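Local coordinates for coelenterazine-binding protein with bound coelenterazine (Renilla muelleri, PDB 2HPS), which binds the luciferin coelenterazine and probably lets it react with luciferase and oxygen only when calcium is bound, at residues 110-113 / 114-118; 58-61 / 62-65; 134-137 / 138-141. All coordinates share one frame; numbering follows the deposited sequence.

Contact 1: 110-113 / 114-118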
loop_
_atom_site.group_PDB
_atom_site.type_symbol
_atom_site.label_atom_id
_atom_site.label_comp_id
_atom_site.label_asym_id
_atom_site.label_seq_id
_atom_site.Cartn_x
_atom_site.Cartn_y
_atom_site.Cartn_z
ATOM N N CYS A 110 -11.316 1.903 5.760
ATOM C CA CYS A 110 -11.001 1.338 7.081
ATOM C C CYS A 110 -10.423 2.389 8.036
ATOM O O CYS A 110 -10.700 2.362 9.244
ATOM C CB CYS A 110 -10.066 0.136 6.932
ATOM S SG CYS A 110 -10.846 -1.279 6.131
ATOM N N ILE A 111 -9.652 3.339 7.505
ATOM C CA ILE A 111 -9.131 4.430 8.346
ATOM C C ILE A 111 -10.251 5.402 8.745
ATOM O O ILE A 111 -10.286 5.919 9.878
ATOM C CB ILE A 111 -8.030 5.242 7.614
ATOM C CG1 ILE A 111 -6.942 4.318 7.042
ATOM C CG2 ILE A 111 -7.399 6.270 8.558
ATOM C CD1 ILE A 111 -5.933 5.045 6.133
ATOM N N ASP A 112 -11.133 5.653 7.779
ATOM C CA ASP A 112 -12.172 6.694 7.826
ATOM C C ASP A 112 -13.336 6.231 8.697
ATOM O O ASP A 112 -14.332 5.736 8.185
ATOM C CB ASP A 112 -12.634 6.967 6.389
ATOM C CG ASP A 112 -13.669 8.088 6.274
ATOM O OD1 ASP A 112 -13.971 8.773 7.280
ATOM O OD2 ASP A 112 -14.158 8.254 5.144
ATOM N N THR A 113 -13.189 6.401 10.009
ATOM C CA THR A 113 -14.142 5.831 10.974
ATOM C C THR A 113 -15.528 6.453 10.905
ATOM O O THR A 113 -16.527 5.766 11.142
ATOM C CB THR A 113 -13.611 5.855 12.430
ATOM O OG1 THR A 113 -13.469 7.202 12.891
ATOM C CG2 THR A 113 -12.267 5.162 12.519
ATOM N N ASP A 114 -15.593 7.743 10.575
ATOM C CA ASP A 114 -16.881 8.433 10.458
ATOM C C ASP A 114 -17.499 8.199 9.088
ATOM O O ASP A 114 -18.664 8.529 8.860
ATOM C CB ASP A 114 -16.718 9.929 10.713
ATOM C CG ASP A 114 -16.211 10.224 12.108
ATOM O OD1 ASP A 114 -16.858 9.765 13.088
ATOM O OD2 ASP A 114 -15.166 10.905 12.226
ATOM N N LYS A 115 -16.712 7.625 8.180
ATOM C CA LYS A 115 -17.117 7.411 6.784
ATOM C C LYS A 115 -17.519 8.729 6.080
ATOM O O LYS A 115 -18.484 8.778 5.306
ATOM C CB LYS A 115 -18.212 6.333 6.692
ATOM C CG LYS A 115 -17.777 4.952 7.234
ATOM C CD LYS A 115 -16.743 4.264 6.319
ATOM C CE LYS A 115 -16.214 2.949 6.931
ATOM N NZ LYS A 115 -15.562 3.139 8.272
ATOM N N ASP A 116 -16.755 9.788 6.347
ATOM C CA ASP A 116 -17.052 11.139 5.844
ATOM C C ASP A 116 -16.051 11.663 4.801
ATOM O O ASP A 116 -16.122 12.829 4.380
ATOM C CB ASP A 116 -17.161 12.138 7.009
ATOM C CG ASP A 116 -15.891 12.217 7.853
ATOM O OD1 ASP A 116 -14.905 11.516 7.542
ATOM O OD2 ASP A 116 -15.874 12.999 8.834
ATOM N N GLY A 117 -15.109 10.812 4.404
ATOM C CA GLY A 117 -14.147 11.187 3.374
ATOM C C GLY A 117 -12.999 12.043 3.895
ATOM O O GLY A 117 -12.335 12.730 3.110
ATOM N N TYR A 118 -12.791 11.994 5.213
ATOM C CA TYR A 118 -11.632 12.615 5.889
ATOM C C TYR A 118 -11.053 11.688 6.940
ATOM O O TYR A 118 -11.784 10.956 7.596
ATOM C CB TYR A 118 -12.011 13.926 6.585
ATOM C CG TYR A 118 -12.491 14.975 5.633
ATOM C CD1 TYR A 118 -11.593 15.784 4.934
ATOM C CD2 TYR A 118 -13.859 15.138 5.403
ATOM C CE1 TYR A 118 -12.061 16.750 4.027
ATOM C CE2 TYR A 118 -14.330 16.087 4.513
ATOM C CZ TYR A 118 -13.430 16.879 3.824
ATOM O OH TYR A 118 -13.935 17.817 2.945
HETATM O O HOH W 1 -13.401 2.159 10.059
#

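Contact 2: 58-61 / 62-65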
loop_
_atom_site.group_PDB
_atom_site.type_symbol
_atom_site.label_atom_id
_atom_site.label_comp_id
_atom_site.label_asym_id
_atom_site.label_seq_id
_atom_site.Cartn_x
_atom_site.Cartn_y
_atom_site.Cartn_z
ATOM N N ARG A 58 -10.047 -9.499 2.338
ATOM C CA ARG A 58 -9.198 -10.660 2.013
ATOM C C ARG A 58 -9.203 -11.005 0.509
ATOM O O ARG A 58 -8.154 -11.236 -0.086
ATOM C CB ARG A 58 -9.590 -11.876 2.869
ATOM C CG ARG A 58 -8.442 -12.879 3.087
ATOM C CD ARG A 58 -8.902 -14.140 3.849
ATOM N NE ARG A 58 -9.971 -14.859 3.139
ATOM C CZ ARG A 58 -9.783 -15.901 2.334
ATOM N NH1 ARG A 58 -8.557 -16.394 2.131
ATOM N NH2 ARG A 58 -10.827 -16.464 1.731
ATOM N N GLN A 59 -10.386 -11.047 -0.105
ATOM C CA GLN A 59 -10.493 -11.393 -1.509
ATOM C C GLN A 59 -9.758 -10.386 -2.406
ATOM O O GLN A 59 -9.136 -10.778 -3.392
ATOM C CB GLN A 59 -11.965 -11.531 -1.910
ATOM C CG GLN A 59 -12.603 -12.816 -1.362
ATOM C CD GLN A 59 -11.945 -14.087 -1.896
ATOM O OE1 GLN A 59 -11.543 -14.154 -3.059
ATOM N NE2 GLN A 59 -11.828 -15.102 -1.038
ATOM N N GLU A 60 -9.800 -9.110 -2.030
ATOM C CA GLU A 60 -9.113 -8.099 -2.845
ATOM C C GLU A 60 -7.610 -8.300 -2.712
ATOM O O GLU A 60 -6.884 -8.273 -3.717
ATOM C CB GLU A 60 -9.535 -6.667 -2.488
ATOM C CG GLU A 60 -8.858 -5.576 -3.362
ATOM C CD GLU A 60 -9.126 -5.687 -4.886
ATOM O OE1 GLU A 60 -9.973 -6.498 -5.365
ATOM O OE2 GLU A 60 -8.457 -4.945 -5.639
ATOM N N PHE A 61 -7.144 -8.546 -1.490
ATOM C CA PHE A 61 -5.727 -8.883 -1.312
ATOM C C PHE A 61 -5.294 -10.125 -2.090
ATOM O O PHE A 61 -4.202 -10.161 -2.650
ATOM C CB PHE A 61 -5.349 -8.981 0.170
ATOM C CG PHE A 61 -4.983 -7.651 0.775
ATOM C CD1 PHE A 61 -5.955 -6.673 0.970
ATOM C CD2 PHE A 61 -3.660 -7.374 1.118
ATOM C CE1 PHE A 61 -5.611 -5.404 1.518
ATOM C CE2 PHE A 61 -3.302 -6.130 1.649
ATOM C CZ PHE A 61 -4.282 -5.145 1.860
ATOM N N LEU A 62 -6.152 -11.146 -2.143
ATOM C CA LEU A 62 -5.819 -12.339 -2.910
ATOM C C LEU A 62 -5.748 -12.037 -4.398
ATOM O O LEU A 62 -4.891 -12.561 -5.099
ATOM C CB LEU A 62 -6.831 -13.462 -2.644
ATOM C CG LEU A 62 -6.802 -14.070 -1.242
ATOM C CD1 LEU A 62 -7.982 -15.041 -1.123
ATOM C CD2 LEU A 62 -5.478 -14.760 -0.921
ATOM N N ARG A 63 -6.647 -11.179 -4.878
ATOM C CA ARG A 63 -6.665 -10.793 -6.287
ATOM C C ARG A 63 -5.343 -10.122 -6.687
ATOM O O ARG A 63 -4.744 -10.440 -7.725
ATOM C CB ARG A 63 -7.856 -9.867 -6.564
ATOM C CG ARG A 63 -8.113 -9.665 -8.082
ATOM C CD ARG A 63 -9.301 -8.707 -8.293
ATOM N NE ARG A 63 -8.944 -7.325 -7.970
ATOM C CZ ARG A 63 -8.289 -6.509 -8.793
ATOM N NH1 ARG A 63 -7.913 -6.925 -9.999
ATOM N NH2 ARG A 63 -7.992 -5.279 -8.399
ATOM N N VAL A 64 -4.901 -9.189 -5.849
ATOM C CA VAL A 64 -3.609 -8.516 -6.019
ATOM C C VAL A 64 -2.449 -9.513 -5.827
ATOM O O VAL A 64 -1.507 -9.495 -6.608
ATOM C CB VAL A 64 -3.513 -7.261 -5.118
ATOM C CG1 VAL A 64 -2.147 -6.582 -5.240
ATOM C CG2 VAL A 64 -4.621 -6.273 -5.502
ATOM N N ALA A 65 -2.553 -10.416 -4.851
ATOM C CA ALA A 65 -1.510 -11.458 -4.657
ATOM C C ALA A 65 -1.250 -12.236 -5.947
ATOM O O ALA A 65 -0.099 -12.540 -6.293
ATOM C CB ALA A 65 -1.885 -12.403 -3.516
#

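Contact 3: 134-137 / 138-141. With CTZ (c2-hydroxy-coelenterazine), chain B.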
loop_
_atom_site.group_PDB
_atom_site.type_symbol
_atom_site.label_atom_id
_atom_site.label_comp_id
_atom_site.label_asym_id
_atom_site.label_seq_id
_atom_site.Cartn_x
_atom_site.Cartn_y
_atom_site.Cartn_z
ATOM N N ASP A 134 5.496 -2.544 13.919
ATOM C CA ASP A 134 6.923 -2.259 14.046
ATOM C C ASP A 134 7.225 -0.757 13.861
ATOM O O ASP A 134 8.325 -0.291 14.200
ATOM C CB ASP A 134 7.692 -3.077 13.005
ATOM C CG ASP A 134 7.214 -2.805 11.593
ATOM O OD1 ASP A 134 6.003 -2.998 11.329
ATOM O OD2 ASP A 134 8.036 -2.379 10.746
ATOM N N LEU A 135 6.264 -0.005 13.312
ATOM C CA LEU A 135 6.461 1.415 12.985
ATOM C C LEU A 135 6.336 2.340 14.190
ATOM O O LEU A 135 5.303 2.340 14.868
ATOM C CB LEU A 135 5.461 1.854 11.900
ATOM C CG LEU A 135 5.626 1.164 10.534
ATOM C CD1 LEU A 135 4.482 1.532 9.592
ATOM C CD2 LEU A 135 6.974 1.478 9.904
ATOM N N THR A 136 7.401 3.108 14.444
ATOM C CA THR A 136 7.435 4.085 15.540
ATOM C C THR A 136 6.386 5.172 15.336
ATOM O O THR A 136 5.971 5.455 14.200
ATOM C CB THR A 136 8.805 4.789 15.630
ATOM O OG1 THR A 136 9.083 5.452 14.395
ATOM C CG2 THR A 136 9.921 3.786 15.900
ATOM N N ASP A 137 6.003 5.822 16.434
ATOM C CA ASP A 137 5.131 7.003 16.345
ATOM C C ASP A 137 5.721 8.056 15.393
ATOM O O ASP A 137 5.001 8.630 14.573
ATOM C CB ASP A 137 4.884 7.612 17.732
ATOM C CG ASP A 137 4.178 6.672 18.681
ATOM O OD1 ASP A 137 3.613 5.638 18.266
ATOM O OD2 ASP A 137 4.181 6.973 19.901
ATOM N N ASP A 138 7.033 8.286 15.480
ATOM C CA ASP A 138 7.713 9.215 14.587
ATOM C C ASP A 138 7.454 8.859 13.127
ATOM O O ASP A 138 7.034 9.707 12.362
ATOM C CB ASP A 138 9.222 9.275 14.865
ATOM C CG ASP A 138 9.956 10.114 13.841
ATOM O OD1 ASP A 138 9.602 11.298 13.678
ATOM O OD2 ASP A 138 10.877 9.597 13.174
ATOM N N LYS A 139 7.664 7.593 12.748
ATOM C CA LYS A 139 7.413 7.200 11.373
ATOM C C LYS A 139 5.967 7.381 10.942
ATOM O O LYS A 139 5.711 7.850 9.828
ATOM C CB LYS A 139 7.898 5.766 11.095
ATOM C CG LYS A 139 9.424 5.684 11.042
ATOM C CD LYS A 139 9.886 4.247 10.802
ATOM C CE LYS A 139 11.335 4.014 11.293
ATOM N NZ LYS A 139 12.279 5.077 10.851
ATOM N N ALA A 140 5.023 7.013 11.809
ATOM C CA ALA A 140 3.609 7.091 11.435
ATOM C C ALA A 140 3.176 8.548 11.267
ATOM O O ALA A 140 2.454 8.890 10.346
ATOM C CB ALA A 140 2.750 6.400 12.474
ATOM N N ILE A 141 3.670 9.402 12.155
ATOM C CA ILE A 141 3.264 10.807 12.174
ATOM C C ILE A 141 3.940 11.569 11.036
ATOM O O ILE A 141 3.326 12.431 10.405
ATOM C CB ILE A 141 3.559 11.436 13.555
ATOM C CG1 ILE A 141 2.651 10.780 14.600
ATOM C CG2 ILE A 141 3.346 12.964 13.506
ATOM C CD1 ILE A 141 3.023 11.037 16.047
HETATM N N1 CTZ B . 0.738 -0.318 3.843
HETATM C C2 CTZ B . 1.017 -1.515 4.426
HETATM C C3 CTZ B . 2.218 -1.224 5.210
HETATM N N4 CTZ B . 2.577 0.051 5.085
HETATM C C5 CTZ B . 3.604 0.748 5.613
HETATM C C6 CTZ B . 3.745 2.096 5.271
HETATM N N7 CTZ B . 2.869 2.700 4.439
HETATM C C8 CTZ B . 1.824 2.032 3.903
HETATM C C9 CTZ B . 1.680 0.597 4.241
HETATM C C10 CTZ B . 0.249 -2.805 4.255
HETATM C C11 CTZ B . 0.362 -3.185 2.800
HETATM C C12 CTZ B . -0.773 -3.150 1.991
HETATM C C13 CTZ B . -0.702 -3.480 0.643
HETATM C C14 CTZ B . 0.536 -3.855 0.112
HETATM C C15 CTZ B . 1.687 -3.883 0.915
HETATM C C16 CTZ B . 1.601 -3.546 2.268
HETATM O O17 CTZ B . 0.610 -4.174 -1.204
HETATM O O18 CTZ B . 2.876 -2.068 5.935
HETATM C C19 CTZ B . 4.850 2.880 5.867
HETATM C C20 CTZ B . 6.100 2.311 6.119
HETATM C C21 CTZ B . 7.113 3.075 6.693
HETATM C C22 CTZ B . 6.875 4.414 7.037
HETATM C C23 CTZ B . 5.633 4.987 6.806
HETATM C C24 CTZ B . 4.616 4.220 6.225
HETATM O O25 CTZ B . 7.883 5.132 7.602
HETATM C C26 CTZ B . 0.832 2.667 2.945
HETATM C C27 CTZ B . -0.246 3.355 3.742
HETATM C C28 CTZ B . -1.565 2.906 3.717
HETATM C C29 CTZ B . -2.531 3.578 4.468
HETATM C C30 CTZ B . -2.163 4.684 5.250
HETATM C C31 CTZ B . -0.846 5.141 5.262
HETATM C C32 CTZ B . 0.116 4.475 4.498
#

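Contact 1: 110-113 / 114-118
Asp112 meets Lys115, Asp116 and Gly117 in an EF-hand loop, at the bend where the chain leaves the helix and enters the loop. Asp112, Asp114, Asp116 and Tyr118 probably bind calcium together with Glu123, as in a nearly identical protein. No metal occupies the loop here. The carboxylate of Asp112 takes two backbone N-H groups, both on syn sides. Asp116 N reaches Asp112 OD1 at 3.1 Å, and Gly117 N reaches Asp112 OD2 at 2.8 Å. Both donors lie slightly out of the carboxylate plane. With chi1 at -177° the Asp112 side chain extends away from its own N, which carries the carboxylate into the loop. Two bonds to two oxygens fix its rotation. Asp112 OD1 also lies 2.9 Å from Asp116 OD1, and the two carboxylate planes are 31° apart. Tyr118 O is 3.1 Å from Asp112 OD1. Three acceptors thus crowd one spot, a cluster that a cation would probably relieve. Asp116 OD1 also accepts from Tyr118 N at 3.2 Å, which makes an Asx turn. A type I beta turn runs from Asp112 to Lys115. Its bond from Lys115 N to Asp112 O is 3.0 Å. The lysine chain folds back, and Lys115 NZ donates to the same Asp112 O at 2.9 Å from the other face of the carbonyl. Lys115 NZ also binds Asp109 O directly and Cys110 O through a water, so its charge sits at the carbonyl end of the helix. Thr113 OG1 bonds to Glu123 OE2. The loop joins helix 102-111 to strand 118-120. Ile111 and Cys110 pack on Phe127 of helix 121-131, Cys110 also meets helix 33-47, and Tyr118 touches strand 154-156.

Contact 2: 58-61 / 62-65
Glu60 and Arg63 form a salt bridge one helical turn apart. The two side chains run alongside each other and point the same way. Arg63 takes the carboxylate side-on with two nitrogens, one for each oxygen. Arg63 NE donates to Glu60 OE1 at 2.9 Å, and Arg63 NH2 donates to Glu60 OE2 at 2.8 Å. The first bond is nearly straight, with an N-H...O angle of 170°. Both oxygens are met on their syn sides and lie close to the guanidinium plane. The carboxylate is nevertheless turned 35° against that plane. Glu60 leaves the backbone with CG anti to N and then bends at chi2 (59°), which swings its carboxylate along the helix to Arg63. The paired grip holds both flat groups against rotation. Glu60 is buried, and Arg63 supplies two donors to its oxygens. Arg63 NH1 bonds to a glycerol, probably from the crystallisation liquor.

The backbone bonds are those of a regular alpha helix, from residue i+4 back to i. Examples are Leu62 N to Arg58 O at 2.9 Å and Val64 N to Glu60 O at 3.1 Å. This helix, 51-68, belongs to the second EF-hand and is probably its incoming helix, followed by strand 75-77 and helix 78-91.

Packing contacts centre on Leu62, whose CD1 methyl lies 3.8 Å from Gln59 NE2. In one of two Arg58 conformers CD1 also lies over a guanidinium face, so that contact is doubtful. The polar ends of Arg58 and Gln59 are engaged by Glu55, and Arg58 also by Glu37. Phe61 turns to helix 33-47, where its ring meets that of Tyr36, and it touches the bound coelenterazine. Glu60 and Val64 rest on helix 102-111.

Contact 3: 134-137 / 138-141
Thr136 caps the start of helix 137-147 by accepting from Lys139 in its first turn. It is the N-cap residue, and its OG1 accepts from Lys139 N at 3.1 Å with an N-H...O angle of 164°. OG1 lies between the backbone N and the carbonyl carbon (chi1 59°), which turns the hydroxyl oxygen to the first turn of the helix. The regular helical bonds start here too, with Ala140 N to Thr136 O at 3.0 Å and Ile141 N to Asp137 O at 2.9 Å.

Among the van der Waals contacts, the alkyl chain of Lys139 crosses the threonine, with Lys139 CG 3.4 Å from Thr136 OG1. Lys139 CD also touches Leu135 CD2 at 4.1 Å. Both residues line the coelenterazine pocket. Leu135 CD2 comes within 3.6 Å of ligand C21, and its other methyl lies against the same hydroxyphenyl ring. Lys139 CB is 3.6 Å from O25, the hydroxyl oxygen of that ring. Leu135 and Ala140 also pack on Leu128 of helix 121-131.

Asp137 OD1 takes a hydrogen bond from Gln129 NE2 and a salt bridge from Lys125. Asp134 pairs with Arg22, whose NE bonds to the ligand.

The cap bond satisfies one N-H of the first turn, and the acidic groups of Asp137 and Asp138 probably suit the positive end of the helix dipole. Leu135 and the Lys139 alkyl chain meet the ligand through carbon. Lys139 NZ is 5.5 Å from ligand O25, so the lysine holds the hydroxyphenyl group by packing and not by its charge.

How the contacts relate
The three contacts are separate and follow one another along the chain in the order 2, 1, 3. Contacts 1 and 3 both belong to the EF-hand pair formed by the third and fourth hands, with centres 21 Å apart and nearest atoms about 10 Å apart. Contact 2 lies in the second hand. Its centre is 26 Å from that of contact 3, across the middle of the chain, and 22 Å from that of contact 1. The coelenterazine pocket takes Ile111 from contact 1, Phe61 from contact 2, and Leu135 and Lys139 from contact 3. The probable calcium ligand Asp112 has its side chain about 11 Å from the bound coelenterazine, and the adjacent Ile111 touches the ligand.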